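Local coordinates for protein levoglucosan dehydrogenase (Pseudarthrobacter phenanthrenivorans, PDB 6A3F) that catalyses the NAD(+)-dependent oxidation of levoglucosan (1,6-anhydro-beta-D-glucose) to 3-dehydrolevoglucosan, and works as a homotetramer of the Gfo/Idh/MocA family, at residues L24-I29 with I94-I99; K59-A64 with R74-E79; I145-A150 with S377-D382; F197-A202 with P261-D266. One frame throughout, in Å; residues are numbered along the deposited sequence.

Contact 1. Residues L24-I29 with I94-I99; sequences LNVGLI and IHVVDI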
loop_
_atom_site.group_PDB
_atom_site.type_symbol
_atom_site.label_atom_id
_atom_site.label_comp_id
_atom_site.label_asym_id
_atom_site.label_seq_id
_atom_site.Cartn_x
_atom_site.Cartn_y
_atom_site.Cartn_z
ATOM N N LEU B 24 30.247 -0.223 -32.354
ATOM C CA LEU B 24 30.288 1.226 -32.129
ATOM C C LEU B 24 31.078 1.497 -30.838
ATOM O O LEU B 24 30.733 1.007 -29.741
ATOM C CB LEU B 24 28.872 1.801 -32.059
ATOM C CG LEU B 24 28.108 1.898 -33.380
ATOM C CD1 LEU B 24 26.664 2.192 -33.116
ATOM C CD2 LEU B 24 28.676 2.964 -34.310
ATOM N N ASN B 25 32.167 2.253 -30.996
ATOM C CA ASN B 25 33.122 2.488 -29.946
ATOM C C ASN B 25 32.630 3.690 -29.135
ATOM O O ASN B 25 32.455 4.791 -29.652
ATOM C CB ASN B 25 34.540 2.697 -30.499
ATOM C CG ASN B 25 35.152 1.446 -31.090
ATOM O OD1 ASN B 25 35.027 0.359 -30.544
ATOM N ND2 ASN B 25 35.876 1.596 -32.186
ATOM N N VAL B 26 32.435 3.440 -27.848
ATOM C CA VAL B 26 31.956 4.444 -26.898
ATOM C C VAL B 26 33.128 5.003 -26.109
ATOM O O VAL B 26 33.916 4.230 -25.533
ATOM C CB VAL B 26 30.928 3.850 -25.909
ATOM C CG1 VAL B 26 30.484 4.876 -24.881
ATOM C CG2 VAL B 26 29.741 3.253 -26.643
ATOM N N GLY B 27 33.154 6.330 -26.042
ATOM C CA GLY B 27 33.935 7.056 -25.074
ATOM C C GLY B 27 33.061 7.634 -23.971
ATOM O O GLY B 27 32.206 8.453 -24.255
ATOM N N LEU B 28 33.255 7.177 -22.743
ATOM C CA LEU B 28 32.561 7.705 -21.554
ATOM C C LEU B 28 33.449 8.756 -20.885
ATOM O O LEU B 28 34.595 8.491 -20.571
ATOM C CB LEU B 28 32.296 6.521 -20.616
ATOM C CG LEU B 28 31.719 6.826 -19.237
ATOM C CD1 LEU B 28 30.364 7.486 -19.364
ATOM C CD2 LEU B 28 31.595 5.568 -18.403
ATOM N N ILE B 29 32.904 9.935 -20.675
ATOM C CA ILE B 29 33.630 11.015 -20.004
ATOM C C ILE B 29 32.988 11.210 -18.636
ATOM O O ILE B 29 31.812 11.626 -18.567
ATOM C CB ILE B 29 33.586 12.301 -20.860
ATOM C CG1 ILE B 29 34.165 12.041 -22.252
ATOM C CG2 ILE B 29 34.269 13.460 -20.145
ATOM C CD1 ILE B 29 33.951 13.176 -23.232
ATOM N N ILE B 94 36.353 6.723 -32.465
ATOM C CA ILE B 94 35.263 6.775 -31.480
ATOM C C ILE B 94 33.985 7.213 -32.191
ATOM O O ILE B 94 33.981 8.231 -32.889
ATOM C CB ILE B 94 35.640 7.696 -30.321
ATOM C CG1 ILE B 94 36.917 7.200 -29.639
ATOM C CG2 ILE B 94 34.471 7.885 -29.353
ATOM C CD1 ILE B 94 36.797 5.889 -28.936
ATOM N N HIS B 95 32.915 6.428 -32.032
ATOM C CA HIS B 95 31.659 6.691 -32.719
ATOM C C HIS B 95 30.672 7.432 -31.815
ATOM O O HIS B 95 29.896 8.221 -32.307
ATOM C CB HIS B 95 31.077 5.398 -33.265
ATOM C CG HIS B 95 32.054 4.637 -34.088
ATOM N ND1 HIS B 95 32.706 3.522 -33.602
ATOM C CD2 HIS B 95 32.548 4.877 -35.329
ATOM C CE1 HIS B 95 33.526 3.072 -34.530
ATOM N NE2 HIS B 95 33.452 3.897 -35.588
ATOM N N VAL B 96 30.751 7.182 -30.510
ATOM C CA VAL B 96 29.754 7.646 -29.536
ATOM C C VAL B 96 30.466 8.290 -28.348
ATOM O O VAL B 96 31.351 7.684 -27.749
ATOM C CB VAL B 96 28.866 6.479 -29.056
ATOM C CG1 VAL B 96 27.909 6.941 -27.979
ATOM C CG2 VAL B 96 28.090 5.832 -30.206
ATOM N N VAL B 97 30.015 9.477 -27.974
ATOM C CA VAL B 97 30.476 10.119 -26.770
ATOM C C VAL B 97 29.348 10.171 -25.728
ATOM O O VAL B 97 28.252 10.661 -26.026
ATOM C CB VAL B 97 30.989 11.524 -27.097
ATOM C CG1 VAL B 97 31.407 12.289 -25.865
ATOM C CG2 VAL B 97 32.125 11.423 -28.100
ATOM N N ASP B 98 29.664 9.603 -24.571
ATOM C CA ASP B 98 28.793 9.588 -23.382
ATOM C C ASP B 98 29.317 10.634 -22.401
ATOM O O ASP B 98 30.366 10.441 -21.788
ATOM C CB ASP B 98 28.771 8.202 -22.722
ATOM C CG ASP B 98 27.738 8.065 -21.604
ATOM O OD1 ASP B 98 27.403 9.101 -20.982
ATOM O OD2 ASP B 98 27.268 6.912 -21.351
ATOM N N ILE B 99 28.550 11.723 -22.261
ATOM C CA ILE B 99 28.922 12.839 -21.409
ATOM C C ILE B 99 28.201 12.694 -20.059
ATOM O O ILE B 99 26.981 12.959 -19.943
ATOM C CB ILE B 99 28.608 14.200 -22.055
ATOM C CG1 ILE B 99 29.093 14.327 -23.499
ATOM C CG2 ILE B 99 29.175 15.308 -21.158
ATOM C CD1 ILE B 99 28.687 15.612 -24.136
#
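The imidazole of His95 lies edge-on to the backbone of Asn25. Asn25 N donates to His95 ND1 at 2.9 Å; the bond is almost straight (178°) and lies in the ring plane. CG of His95 stands anti to its own carbonyl carbon (chi1 -52°), which brings ND1 up to the backbone across the contact. Asn25 O in turn accepts from two donors, His95 N in its carbonyl plane and Val96 N tilted from it. His95 and Asn25 thus hold each other through both backbone and ring. Leu24 crosses the His95 side chain at about a right angle, with CD2 3.6 Å from His95 CB. The side-chain amide of Asn25 crosses the ring at a slant, Asn25 ND2 3.6 Å from His95 CE1 and the planes 26° apart, while ND2 bonds to Asp93 O.

Beyond this the two strands run parallel. Gly27 N donates to Val96 O, Asp98 N to Gly27 O, and Ile29 N to Asp98 O. Val26 and Val96 lie side by side on one face of the sheet. Leu28 and Asp98 do the same on that face, and Leu28 CD1 reaches Asp98 CG at 3.5 Å. Asp98 is buried, and its OD2 is hydrogen-bonded to Tyr42 OH and His38 ND1. On the other face Ile29 CD1 meets Val97 CG1 at 3.8 Å.

These are the two central strands of the six-stranded parallel Rossmann sheet. Strand 55-62 flanks 23-30 on its far edge. Helix 355-371 packs on Leu24 and Val96, and helix 106-115 covers Ile29 and Ile99, close to the NADH-binding residues Thr101 and His106.

Contact 2. Residues K59-A64 with R74-E79; sequences KVIAEA and RRFGFE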
loop_
_atom_site.group_PDB
_atom_site.type_symbol
_atom_site.label_atom_id
_atom_site.label_comp_id
_atom_site.label_asym_id
_atom_site.label_seq_id
_atom_site.Cartn_x
_atom_site.Cartn_y
_atom_site.Cartn_z
ATOM N N LYS B 59 35.196 1.564 -25.277
ATOM C CA LYS B 59 36.490 1.733 -25.931
ATOM C C LYS B 59 37.420 2.542 -25.030
ATOM O O LYS B 59 38.570 2.121 -24.764
ATOM C CB LYS B 59 36.326 2.394 -27.302
ATOM C CG LYS B 59 37.607 2.418 -28.137
ATOM C CD LYS B 59 38.203 1.039 -28.362
ATOM C CE LYS B 59 39.159 1.032 -29.533
ATOM N NZ LYS B 59 39.449 -0.343 -30.004
ATOM N N VAL B 60 36.939 3.684 -24.559
ATOM C CA VAL B 60 37.786 4.588 -23.782
ATOM C C VAL B 60 36.949 5.317 -22.728
ATOM O O VAL B 60 35.828 5.671 -22.996
ATOM C CB VAL B 60 38.487 5.588 -24.722
ATOM C CG1 VAL B 60 37.521 6.541 -25.393
ATOM C CG2 VAL B 60 39.565 6.359 -24.000
ATOM N N ILE B 61 37.545 5.546 -21.560
ATOM C CA ILE B 61 36.953 6.337 -20.476
ATOM C C ILE B 61 37.924 7.463 -20.092
ATOM O O ILE B 61 39.121 7.246 -20.010
ATOM C CB ILE B 61 36.586 5.437 -19.275
ATOM C CG1 ILE B 61 35.796 6.170 -18.196
ATOM C CG2 ILE B 61 37.807 4.730 -18.707
ATOM C CD1 ILE B 61 35.167 5.237 -17.200
ATOM N N ALA B 62 37.365 8.651 -19.897
ATOM C CA ALA B 62 38.119 9.821 -19.412
ATOM C C ALA B 62 37.747 10.111 -17.967
ATOM O O ALA B 62 36.550 10.164 -17.647
ATOM C CB ALA B 62 37.782 11.006 -20.270
ATOM N N GLU B 63 38.749 10.323 -17.119
ATOM C CA GLU B 63 38.546 10.880 -15.797
ATOM C C GLU B 63 39.558 12.025 -15.581
ATOM O O GLU B 63 40.334 12.354 -16.476
ATOM C CB GLU B 63 38.695 9.824 -14.703
ATOM C CG GLU B 63 37.809 8.609 -14.882
ATOM C CD GLU B 63 36.320 8.825 -14.672
ATOM O OE1 GLU B 63 35.938 9.831 -14.078
ATOM O OE2 GLU B 63 35.533 7.965 -15.150
ATOM N N ALA B 64 39.515 12.603 -14.391
ATOM C CA ALA B 64 40.151 13.884 -14.084
ATOM C C ALA B 64 41.684 13.737 -14.131
ATOM O O ALA B 64 42.371 14.681 -14.438
ATOM C CB ALA B 64 39.673 14.376 -12.736
ATOM N N ARG B 74 39.690 -0.235 -15.627
ATOM C CA ARG B 74 39.771 -1.555 -15.052
ATOM C C ARG B 74 38.404 -1.926 -14.437
ATOM O O ARG B 74 37.883 -3.008 -14.662
ATOM C CB ARG B 74 40.879 -1.591 -13.997
ATOM C CG ARG B 74 42.266 -1.844 -14.571
ATOM C CD ARG B 74 43.289 -2.195 -13.501
ATOM N NE ARG B 74 43.597 -1.062 -12.623
ATOM C CZ ARG B 74 44.424 -0.053 -12.930
ATOM N NH1 ARG B 74 45.148 -0.091 -14.038
ATOM N NH2 ARG B 74 44.501 1.007 -12.139
ATOM N N ARG B 75 37.832 -1.012 -13.678
ATOM C CA ARG B 75 36.601 -1.309 -12.926
ATOM C C ARG B 75 35.417 -1.514 -13.878
ATOM O O ARG B 75 34.608 -2.425 -13.689
ATOM C CB ARG B 75 36.257 -0.152 -11.999
ATOM C CG ARG B 75 34.998 -0.389 -11.177
ATOM C CD ARG B 75 34.701 0.781 -10.252
ATOM N NE ARG B 75 33.391 0.630 -9.646
ATOM C CZ ARG B 75 33.026 1.141 -8.479
ATOM N NH1 ARG B 75 33.769 2.070 -7.893
ATOM N NH2 ARG B 75 31.897 0.735 -7.924
ATOM N N PHE B 76 35.331 -0.659 -14.885
ATOM C CA PHE B 76 34.194 -0.584 -15.790
ATOM C C PHE B 76 34.454 -1.385 -17.076
ATOM O O PHE B 76 33.559 -1.510 -17.861
ATOM C CB PHE B 76 33.809 0.873 -16.069
ATOM C CG PHE B 76 33.386 1.649 -14.844
ATOM C CD1 PHE B 76 32.576 1.073 -13.877
ATOM C CD2 PHE B 76 33.760 2.971 -14.671
ATOM C CE1 PHE B 76 32.210 1.769 -12.730
ATOM C CE2 PHE B 76 33.368 3.684 -13.546
ATOM C CZ PHE B 76 32.610 3.083 -12.568
ATOM N N GLY B 77 35.643 -1.982 -17.271
ATOM C CA GLY B 77 35.875 -2.822 -18.451
ATOM C C GLY B 77 36.028 -2.044 -19.748
ATOM O O GLY B 77 35.569 -2.518 -20.801
ATOM N N PHE B 78 36.665 -0.870 -19.686
ATOM C CA PHE B 78 37.067 -0.114 -20.869
ATOM C C PHE B 78 38.498 -0.476 -21.273
ATOM O O PHE B 78 39.352 -0.704 -20.415
ATOM C CB PHE B 78 36.986 1.387 -20.600
ATOM C CG PHE B 78 35.575 1.891 -20.646
ATOM C CD1 PHE B 78 34.697 1.612 -19.610
ATOM C CD2 PHE B 78 35.131 2.620 -21.724
ATOM C CE1 PHE B 78 33.408 2.101 -19.636
ATOM C CE2 PHE B 78 33.830 3.080 -21.759
ATOM C CZ PHE B 78 32.978 2.817 -20.712
ATOM N N GLU B 79 38.695 -0.546 -22.586
ATOM C CA GLU B 79 39.954 -0.951 -23.175
ATOM C C GLU B 79 41.041 0.086 -22.849
ATOM O O GLU B 79 42.150 -0.297 -22.509
ATOM C CB GLU B 79 39.777 -1.117 -24.687
ATOM C CG GLU B 79 41.100 -1.357 -25.405
ATOM C CD GLU B 79 41.005 -1.708 -26.879
ATOM O OE1 GLU B 79 39.875 -1.974 -27.362
ATOM O OE2 GLU B 79 42.068 -1.744 -27.535
#
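Ile61 packs against two phenylalanines, and this is the tight part of the contact. Ile61 CB sits over one face of the Phe78 ring, 4.1 Å from the centroid and 18° off the ring normal, a CH-pi contact. Ile61 CG2 lies 3.9 Å from Phe78 CB. The other branch runs on to Phe76: with CG1 anti to the backbone N (chi1 -172°), Ile61 CD1 reaches the edge of that ring, 3.7 Å from Phe76 CD2. Both rings are buried. Phe78 also comes close to the main chain, with CD2 3.4 Å from Val60 O.

The other end is looser and nearer solvent. Lys59 and Glu79 lie side by side and point the same way. Lys59 is bent at chi2, and Glu79 is extended. In their salt bridge Lys59 NZ approaches Glu79 OE1 from above the carboxylate plane, at 3.1 Å. Gly77, with positive phi, turns the chain out of helix 66-76 between the two phenylalanines.

The contact belongs to a beta-alpha-beta unit of the Rossmann fold: strand 55-62, helix 66-76, strand 80-82. The first strand leads to Glu63, an NADH-binding residue just past its end, as is usual for the second strand of this fold.

Contact 3. Residues I145-A150 with S377-D382; sequences IVHMVA and SPSFAD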
loop_
_atom_site.group_PDB
_atom_site.type_symbol
_atom_site.label_atom_id
_atom_site.label_comp_id
_atom_site.label_asym_id
_atom_site.label_seq_id
_atom_site.Cartn_x
_atom_site.Cartn_y
_atom_site.Cartn_z
ATOM N N ILE B 145 23.685 13.262 -36.837
ATOM C CA ILE B 145 24.129 12.508 -35.662
ATOM C C ILE B 145 22.938 12.319 -34.727
ATOM O O ILE B 145 21.966 13.084 -34.779
ATOM C CB ILE B 145 25.285 13.227 -34.949
ATOM C CG1 ILE B 145 24.864 14.609 -34.437
ATOM C CG2 ILE B 145 26.490 13.296 -35.860
ATOM C CD1 ILE B 145 25.969 15.422 -33.806
ATOM N N VAL B 146 23.031 11.292 -33.900
ATOM C CA VAL B 146 22.005 11.017 -32.931
ATOM C C VAL B 146 22.423 11.713 -31.643
ATOM O O VAL B 146 23.588 11.554 -31.192
ATOM C CB VAL B 146 21.840 9.505 -32.715
ATOM C CG1 VAL B 146 20.825 9.236 -31.597
ATOM C CG2 VAL B 146 21.435 8.816 -34.008
ATOM N N HIS B 147 21.523 12.495 -31.097
ATOM C CA HIS B 147 21.773 13.181 -29.846
ATOM C C HIS B 147 20.655 12.856 -28.848
ATOM O O HIS B 147 19.458 12.939 -29.192
ATOM C CB HIS B 147 21.899 14.702 -30.062
ATOM C CG HIS B 147 20.880 15.299 -30.966
ATOM N ND1 HIS B 147 19.767 15.926 -30.489
ATOM C CD2 HIS B 147 20.834 15.395 -32.316
ATOM C CE1 HIS B 147 19.059 16.374 -31.505
ATOM N NE2 HIS B 147 19.708 16.069 -32.642
ATOM N N MET B 148 21.058 12.583 -27.607
ATOM C CA MET B 148 20.092 12.126 -26.576
ATOM C C MET B 148 20.446 12.737 -25.223
ATOM O O MET B 148 21.621 12.813 -24.843
ATOM C CB MET B 148 20.121 10.599 -26.482
ATOM C CG MET B 148 18.907 9.982 -25.802
ATOM S SD MET B 148 18.997 8.199 -25.776
ATOM C CE MET B 148 17.328 7.800 -25.228
ATOM N N VAL B 149 19.420 13.169 -24.484
ATOM C CA VAL B 149 19.627 13.612 -23.087
ATOM C C VAL B 149 19.070 12.517 -22.147
ATOM O O VAL B 149 18.053 11.906 -22.470
ATOM C CB VAL B 149 19.026 15.004 -22.814
ATOM C CG1 VAL B 149 17.537 15.081 -23.039
ATOM C CG2 VAL B 149 19.399 15.510 -21.439
ATOM N N ALA B 150 19.752 12.265 -21.038
ATOM C CA ALA B 150 19.549 11.028 -20.212
ATOM C C ALA B 150 18.390 11.205 -19.224
ATOM O O ALA B 150 18.638 11.103 -17.991
ATOM C CB ALA B 150 20.822 10.705 -19.458
ATOM N N SER B 377 14.140 10.108 -28.947
ATOM C CA SER B 377 13.505 10.977 -27.982
ATOM C C SER B 377 13.783 10.463 -26.563
ATOM O O SER B 377 13.718 9.232 -26.356
ATOM C CB SER B 377 12.018 11.009 -28.251
ATOM O OG SER B 377 11.419 12.015 -27.470
ATOM N N PRO B 378 14.118 11.327 -25.596
ATOM C CA PRO B 378 14.374 12.774 -25.757
ATOM C C PRO B 378 15.760 13.139 -26.315
ATOM O O PRO B 378 16.803 12.593 -25.885
ATOM C CB PRO B 378 14.206 13.300 -24.332
ATOM C CG PRO B 378 14.757 12.148 -23.473
ATOM C CD PRO B 378 14.499 10.880 -24.256
ATOM N N SER B 379 15.738 14.093 -27.251
ATOM C CA SER B 379 16.947 14.587 -27.912
ATOM C C SER B 379 17.445 15.864 -27.227
ATOM O O SER B 379 16.925 16.329 -26.218
ATOM C CB SER B 379 16.675 14.838 -29.374
ATOM O OG SER B 379 15.972 16.072 -29.529
ATOM N N PHE B 380 18.470 16.482 -27.810
ATOM C CA PHE B 380 18.882 17.804 -27.371
ATOM C C PHE B 380 17.771 18.845 -27.595
ATOM O O PHE B 380 17.750 19.826 -26.864
ATOM C CB PHE B 380 20.168 18.252 -28.080
ATOM C CG PHE B 380 21.465 17.697 -27.535
ATOM C CD1 PHE B 380 21.494 16.523 -26.783
ATOM C CD2 PHE B 380 22.674 18.286 -27.891
ATOM C CE1 PHE B 380 22.685 15.982 -26.363
ATOM C CE2 PHE B 380 23.874 17.743 -27.472
ATOM C CZ PHE B 380 23.877 16.598 -26.699
ATOM N N ALA B 381 16.858 18.645 -28.548
ATOM C CA ALA B 381 15.697 19.512 -28.674
ATOM C C ALA B 381 14.897 19.478 -27.373
ATOM O O ALA B 381 14.506 20.505 -26.871
ATOM C CB ALA B 381 14.814 19.117 -29.830
ATOM N N ASP B 382 14.648 18.247 -26.873
ATOM C CA ASP B 382 13.899 18.056 -25.621
ATOM C C ASP B 382 14.684 18.650 -24.439
ATOM O O ASP B 382 14.086 19.245 -23.524
ATOM C CB ASP B 382 13.586 16.559 -25.430
ATOM C CG ASP B 382 12.743 15.986 -26.566
ATOM O OD1 ASP B 382 11.482 16.183 -26.561
ATOM O OD2 ASP B 382 13.347 15.376 -27.505
#
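His147 reaches the start of helix 380-399 with the edge of its ring. Its CG stands between the backbone N and the carbonyl carbon (chi1 44°), and this turns ND1 toward the helix. Phe380 N donates to His147 ND1 at 3.0 Å, in the ring plane. That bond shows ND1 acting as an acceptor here. His147 thus takes up one of the first amide N-H groups of the helix. Phe380 has CG anti to its carbonyl carbon (chi1 -80°), a torsion that lays one face of its ring over His147 CB, 3.9 Å from the Phe380 centroid. The two rings form an offset edge-to-face pair, with the edge of His147 toward the face of Phe380 and the planes at 60°. The edge of the Phe380 ring faces Met148 O, 3.7 Å from Phe380 CE1.

Strand 147-149 is the outermost of the parallel Rossmann sheet within this chain. The segment also holds Ala150, an NADH-binding residue, and Val149 lies near Lys124, which binds NADH and levoglucosan.

Ser379 is the N-cap of the helix. Ser379 OG accepts from Ala381 N at 2.9 Å, and Asp382 OD2 accepts from Ser379 N at 2.7 Å. This is a capping box. Asp382 OD1 makes a salt bridge to Arg219.

Pro378, which follows a cis peptide bond, puts its carbonyl oxygen against the strand. Val149 N donates to Pro378 O at 3.0 Å, with the donor tilted from the carbonyl plane. Met148 is extended, and its CG touches Pro378 O at 3.4 Å. Val149 CG1 lies 4.0 Å from Pro378 CB.

Contact 4. Residues F197-A202 with P261-D266; sequences FQKSIA and PVDVDD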
loop_
_atom_site.group_PDB
_atom_site.type_symbol
_atom_site.label_atom_id
_atom_site.label_comp_id
_atom_site.label_asym_id
_atom_site.label_seq_id
_atom_site.Cartn_x
_atom_site.Cartn_y
_atom_site.Cartn_z
ATOM N N PHE B 197 25.212 22.127 -4.928
ATOM C CA PHE B 197 24.663 23.234 -4.180
ATOM C C PHE B 197 25.252 24.566 -4.655
ATOM O O PHE B 197 25.049 25.570 -3.970
ATOM C CB PHE B 197 24.858 23.022 -2.676
ATOM C CG PHE B 197 24.131 21.807 -2.166
ATOM C CD1 PHE B 197 22.763 21.845 -1.941
ATOM C CD2 PHE B 197 24.789 20.599 -2.002
ATOM C CE1 PHE B 197 22.076 20.718 -1.532
ATOM C CE2 PHE B 197 24.094 19.455 -1.638
ATOM C CZ PHE B 197 22.739 19.514 -1.396
ATOM N N GLN B 198 25.851 24.602 -5.840
ATOM C CA GLN B 198 26.581 25.821 -6.261
ATOM C C GLN B 198 26.038 26.287 -7.602
ATOM O O GLN B 198 26.273 25.639 -8.592
ATOM C CB GLN B 198 28.077 25.515 -6.360
ATOM C CG GLN B 198 28.684 25.133 -5.029
ATOM C CD GLN B 198 30.187 25.184 -5.036
ATOM O OE1 GLN B 198 30.866 24.258 -5.499
ATOM N NE2 GLN B 198 30.715 26.249 -4.460
ATOM N N LYS B 199 25.361 27.439 -7.631
ATOM C CA LYS B 199 24.726 27.932 -8.838
ATOM C C LYS B 199 25.743 28.055 -9.979
ATOM O O LYS B 199 25.360 27.954 -11.140
ATOM C CB LYS B 199 24.062 29.278 -8.520
ATOM C CG LYS B 199 23.410 30.024 -9.673
ATOM C CD LYS B 199 22.766 31.311 -9.148
ATOM C CE LYS B 199 21.768 31.910 -10.100
ATOM N NZ LYS B 199 22.432 32.350 -11.350
ATOM N N SER B 200 27.000 28.354 -9.659
ATOM C CA SER B 200 28.046 28.616 -10.694
ATOM C C SER B 200 28.457 27.320 -11.419
ATOM O O SER B 200 28.947 27.386 -12.550
ATOM C CB SER B 200 29.255 29.340 -10.092
ATOM O OG SER B 200 29.905 28.530 -9.129
ATOM N N ILE B 201 28.182 26.145 -10.832
ATOM C CA ILE B 201 28.490 24.837 -11.471
ATOM C C ILE B 201 27.190 24.165 -11.942
ATOM O O ILE B 201 27.036 23.820 -13.112
ATOM C CB ILE B 201 29.284 23.971 -10.482
ATOM C CG1 ILE B 201 30.499 24.737 -9.953
ATOM C CG2 ILE B 201 29.705 22.651 -11.118
ATOM C CD1 ILE B 201 31.459 25.143 -11.057
ATOM N N ALA B 202 26.247 24.025 -11.033
ATOM C CA ALA B 202 24.982 23.291 -11.325
ATOM C C ALA B 202 23.964 24.168 -12.066
ATOM O O ALA B 202 23.167 23.670 -12.872
ATOM C CB ALA B 202 24.413 22.785 -10.021
ATOM N N PRO B 261 27.771 29.290 1.459
ATOM C CA PRO B 261 26.343 29.459 1.276
ATOM C C PRO B 261 25.846 28.552 0.149
ATOM O O PRO B 261 26.539 28.242 -0.798
ATOM C CB PRO B 261 26.140 30.946 0.888
ATOM C CG PRO B 261 27.407 31.242 0.094
ATOM C CD PRO B 261 28.485 30.423 0.808
ATOM N N VAL B 262 24.583 28.158 0.288
ATOM C CA VAL B 262 23.890 27.462 -0.777
ATOM C C VAL B 262 23.105 28.520 -1.549
ATOM O O VAL B 262 22.156 29.098 -0.987
ATOM C CB VAL B 262 22.956 26.388 -0.178
ATOM C CG1 VAL B 262 22.072 25.775 -1.260
ATOM C CG2 VAL B 262 23.729 25.324 0.614
ATOM N N ASP B 263 23.398 28.688 -2.816
ATOM C CA ASP B 263 22.736 29.759 -3.568
ATOM C C ASP B 263 21.856 29.157 -4.625
ATOM O O ASP B 263 21.743 29.713 -5.734
ATOM C CB ASP B 263 23.762 30.696 -4.192
ATOM C CG ASP B 263 24.756 29.963 -5.090
ATOM O OD1 ASP B 263 24.737 28.699 -5.184
ATOM O OD2 ASP B 263 25.582 30.655 -5.712
ATOM N N VAL B 264 21.304 27.974 -4.316
ATOM C CA VAL B 264 20.365 27.361 -5.213
ATOM C C VAL B 264 19.166 26.953 -4.387
ATOM O O VAL B 264 19.229 26.989 -3.195
ATOM C CB VAL B 264 20.940 26.147 -5.951
ATOM C CG1 VAL B 264 22.027 26.567 -6.908
ATOM C CG2 VAL B 264 21.407 25.072 -4.986
ATOM N N ASP B 265 18.123 26.528 -5.107
ATOM C CA ASP B 265 16.896 26.081 -4.526
ATOM C C ASP B 265 17.052 24.640 -3.983
ATOM O O ASP B 265 17.636 23.816 -4.673
ATOM C CB ASP B 265 15.826 26.127 -5.639
ATOM C CG ASP B 265 16.164 25.241 -6.830
ATOM O OD1 ASP B 265 17.079 25.564 -7.600
ATOM O OD2 ASP B 265 15.494 24.188 -7.038
ATOM N N ASP B 266 16.528 24.403 -2.783
ATOM C CA ASP B 266 16.315 23.057 -2.211
ATOM C C ASP B 266 14.957 22.462 -2.672
ATOM O O ASP B 266 14.759 21.236 -2.639
ATOM C CB ASP B 266 16.302 23.091 -0.692
ATOM C CG ASP B 266 17.713 23.264 -0.089
ATOM O OD1 ASP B 266 18.728 22.815 -0.693
ATOM O OD2 ASP B 266 17.720 23.879 1.013
HETATM O O HOH W 1 27.696 29.717 -6.963
#
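Asp263 takes hold of the main chain at Lys199. Lys199 N donates to Asp263 OD1 at 2.8 Å with an angle of 164°, on the syn side of the carboxylate and 30° out of its plane. Asp263 CG stands between its own backbone N and carbonyl carbon (chi1 56°), which carries the carboxylate to this amide. The carboxylate also lies against Lys199 CB, 3.5 Å from Asp263 OD2, while the lysine chain leads its amino group away. A water extends the grip: it donates to Asp263 OD2 at 2.6 Å and accepts from Ser200 N. The two oxygens therefore serve two successive amides, one directly and one through water.

Val264 packs against the same backbone. Val264 CG1 lies 3.5 Å from Lys199 N, and Val264 CG2 is 3.8 Å from both CA and O of Phe197. Phe197 and Val262 lie side by side and point the same way, Phe197 CD1 to Val262 CG1 at 4.0 Å.

The amides held by Asp263 open a short, weakly bonded helix of about 199-202 in the C-terminal substrate-binding domain. It begins a few residues after Trp195 and Arg196, which bind NADH, Arg196 also binding levoglucosan. Inside this turn Gln198 O accepts from both Ile201 N and Ala202 N.

Farther out, Arg239 makes a cation-pi contact with Phe197, and Asp266, whose OD1 comes up to the ring edge, has OD2 held by the backbone N-H groups of Trp235 and Ile236. Ala202 O receives Asn103 ND2, from an NADH-binding residue of the nucleotide-binding domain.

From the N terminus, strand 23-30 comes first and pairs with 96-100 in contact 1, closing a loop of 64 residues. Contact 2 falls within that loop and closes a much shorter one, across helix 66-76. The two touch, since strands 23-30 and 55-62 are neighbours in one sheet. Contact 3 opens later, at the other end of that sheet, and closes a loop of 226 residues when the chain returns at 377-382. Contact 4 lies within this long loop, in the substrate-binding domain, joining 197-202 to 261-266. Contacts 1 and 2 tie together parts of the nucleotide-binding domain, contact 3 ties its edge strand to helix 380-399, and no loops cross.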